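Local atomic coordinates of L-Ala-D/L-Glu Epimerase (Escherichia coli, PDB entry 1JPD), a protein that belongs to the enolase superfamily, with an N-terminal domain of the mandelate racemase and muconate lactonizing enzyme type and a C-terminal barrel domain. Residues G131-M136 and I160-V165. Numbering follows the deposited sequence.
Sequences GTPDQM and ISERMV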
loop_
_atom_site.group_PDB
_atom_site.type_symbol
_atom_site.label_atom_id
_atom_site.label_comp_id
_atom_site.label_asym_id
_atom_site.label_seq_id
_atom_site.Cartn_x
_atom_site.Cartn_y
_atom_site.Cartn_z
ATOM N N GLY A 131 -22.207 -2.617 -3.100
ATOM C CA GLY A 131 -23.594 -2.423 -2.724
ATOM C C GLY A 131 -24.385 -2.368 -4.019
ATOM O O GLY A 131 -23.813 -2.556 -5.098
ATOM N N THR A 132 -25.687 -2.128 -3.937
ATOM C CA THR A 132 -26.485 -2.038 -5.150
ATOM C C THR A 132 -26.004 -0.832 -5.965
ATOM O O THR A 132 -25.369 0.089 -5.428
ATOM C CB THR A 132 -27.974 -1.817 -4.834
ATOM O OG1 THR A 132 -28.179 -0.450 -4.428
ATOM C CG2 THR A 132 -28.423 -2.764 -3.718
ATOM N N PRO A 133 -26.295 -0.821 -7.274
ATOM C CA PRO A 133 -25.878 0.298 -8.128
ATOM C C PRO A 133 -26.261 1.635 -7.483
ATOM O O PRO A 133 -25.436 2.542 -7.352
ATOM C CB PRO A 133 -26.631 0.029 -9.425
ATOM C CG PRO A 133 -26.629 -1.492 -9.480
ATOM C CD PRO A 133 -26.981 -1.867 -8.056
ATOM N N ASP A 134 -27.516 1.746 -7.064
ATOM C CA ASP A 134 -27.996 2.959 -6.416
ATOM C C ASP A 134 -27.138 3.339 -5.205
ATOM O O ASP A 134 -26.648 4.467 -5.112
ATOM C CB ASP A 134 -29.440 2.776 -5.953
ATOM C CG ASP A 134 -30.029 4.050 -5.381
ATOM O OD1 ASP A 134 -30.772 3.963 -4.379
ATOM O OD2 ASP A 134 -29.752 5.136 -5.941
ATOM N N GLN A 135 -26.963 2.402 -4.272
ATOM C CA GLN A 135 -26.160 2.672 -3.078
ATOM C C GLN A 135 -24.741 3.101 -3.428
ATOM O O GLN A 135 -24.219 4.053 -2.851
ATOM C CB GLN A 135 -26.109 1.445 -2.167
ATOM C CG GLN A 135 -27.475 0.937 -1.754
ATOM C CD GLN A 135 -27.390 -0.353 -0.965
ATOM O OE1 GLN A 135 -26.624 -1.253 -1.315
ATOM N NE2 GLN A 135 -28.184 -0.454 0.099
ATOM N N MET A 136 -24.110 2.413 -4.375
ATOM C CA MET A 136 -22.749 2.781 -4.748
ATOM C C MET A 136 -22.694 4.147 -5.406
ATOM O O MET A 136 -21.713 4.879 -5.260
ATOM C CB MET A 136 -22.140 1.727 -5.669
ATOM C CG MET A 136 -22.068 0.359 -5.016
ATOM S SD MET A 136 -21.174 -0.830 -6.004
ATOM C CE MET A 136 -19.479 -0.245 -5.697
ATOM N N ILE A 160 -21.465 -5.919 -12.534
ATOM C CA ILE A 160 -20.382 -5.038 -12.937
ATOM C C ILE A 160 -20.822 -3.873 -13.819
ATOM O O ILE A 160 -20.369 -2.747 -13.632
ATOM C CB ILE A 160 -19.275 -5.815 -13.670
ATOM C CG1 ILE A 160 -18.665 -6.841 -12.717
ATOM C CG2 ILE A 160 -18.210 -4.860 -14.193
ATOM C CD1 ILE A 160 -18.293 -6.268 -11.357
ATOM N N SER A 161 -21.707 -4.126 -14.775
ATOM C CA SER A 161 -22.131 -3.050 -15.659
ATOM C C SER A 161 -22.996 -1.990 -14.996
ATOM O O SER A 161 -22.629 -0.811 -15.002
ATOM C CB SER A 161 -22.842 -3.608 -16.894
ATOM O OG SER A 161 -21.917 -4.264 -17.744
ATOM N N GLU A 162 -24.129 -2.379 -14.415
ATOM C CA GLU A 162 -24.975 -1.365 -13.805
ATOM C C GLU A 162 -24.261 -0.574 -12.707
ATOM O O GLU A 162 -24.371 0.652 -12.664
ATOM C CB GLU A 162 -26.282 -1.952 -13.268
ATOM C CG GLU A 162 -27.308 -0.854 -13.013
ATOM C CD GLU A 162 -28.711 -1.365 -12.775
ATOM O OE1 GLU A 162 -28.939 -2.587 -12.905
ATOM O OE2 GLU A 162 -29.592 -0.532 -12.465
ATOM N N ARG A 163 -23.520 -1.254 -11.836
ATOM C CA ARG A 163 -22.796 -0.562 -10.770
ATOM C C ARG A 163 -21.894 0.545 -11.325
ATOM O O ARG A 163 -22.013 1.708 -10.930
ATOM C CB ARG A 163 -21.952 -1.551 -9.949
ATOM C CG ARG A 163 -22.758 -2.405 -8.992
ATOM C CD ARG A 163 -21.939 -3.527 -8.363
ATOM N NE ARG A 163 -22.692 -4.184 -7.292
ATOM C CZ ARG A 163 -22.307 -5.283 -6.650
ATOM N NH1 ARG A 163 -21.161 -5.883 -6.961
ATOM N NH2 ARG A 163 -23.067 -5.774 -5.680
ATOM N N MET A 164 -21.001 0.185 -12.244
ATOM C CA MET A 164 -20.088 1.159 -12.834
ATOM C C MET A 164 -20.826 2.243 -13.612
ATOM O O MET A 164 -20.406 3.403 -13.613
ATOM C CB MET A 164 -19.065 0.462 -13.736
ATOM C CG MET A 164 -18.075 -0.381 -12.963
ATOM S SD MET A 164 -17.348 0.579 -11.622
ATOM C CE MET A 164 -16.321 1.783 -12.529
ATOM N N VAL A 165 -21.927 1.884 -14.265
ATOM C CA VAL A 165 -22.669 2.894 -15.003
ATOM C C VAL A 165 -23.309 3.893 -14.036
ATOM O O VAL A 165 -23.121 5.105 -14.192
ATOM C CB VAL A 165 -23.741 2.260 -15.928
ATOM C CG1 VAL A 165 -24.762 3.313 -16.377
ATOM C CG2 VAL A 165 -23.062 1.666 -17.151
#
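R163 packs against P133 and M136 and reaches the carbonyl of G131. Its CG is anti to its carbonyl carbon (chi1 -75°). From there the extended chain, CG to NE, carries NE to G131 O. M136 crosses this chain obliquely. Its SD touches the aliphatic part, 3.7 Å from R163 CD and about as near to R163 CG. Further out, R163 NE gives a weak hydrogen bond to G131 O, 3.0 Å long and bent to 122° at the hydrogen. G131 N lies over one face of the guanidinium. R163 NH1 turns to another partner, D156, in a salt bridge.

P133 packs on both E162 and R163. P133 and R163 are the nearest CA pair of the two segments, 4.1 Å apart. The proline ring and the E162 side chain cross at about a right angle. P133 CG meets E162 CG at 3.7 Å, and E162 CB and CD also lie near the ring. On the R163 side, P133 CG is 4.0 Å from R163 CG.

T132 and Q135 close the start of helix 133-145 with a capping box. Q135 N donates to T132 OG1 (3.1 Å), and T132 N donates to Q135 OE1 (2.9 Å).

The contact joins the first turns of helices 133-145 and 160-170, which follow neighbouring parallel strands of the barrel. M136 also reaches V153 on strand 150-154 and I167. The chemistry is mostly aliphatic and sulfur packing. The bent bond to G131 O probably adds little strength, and the charge of R163 is probably balanced mainly by D156.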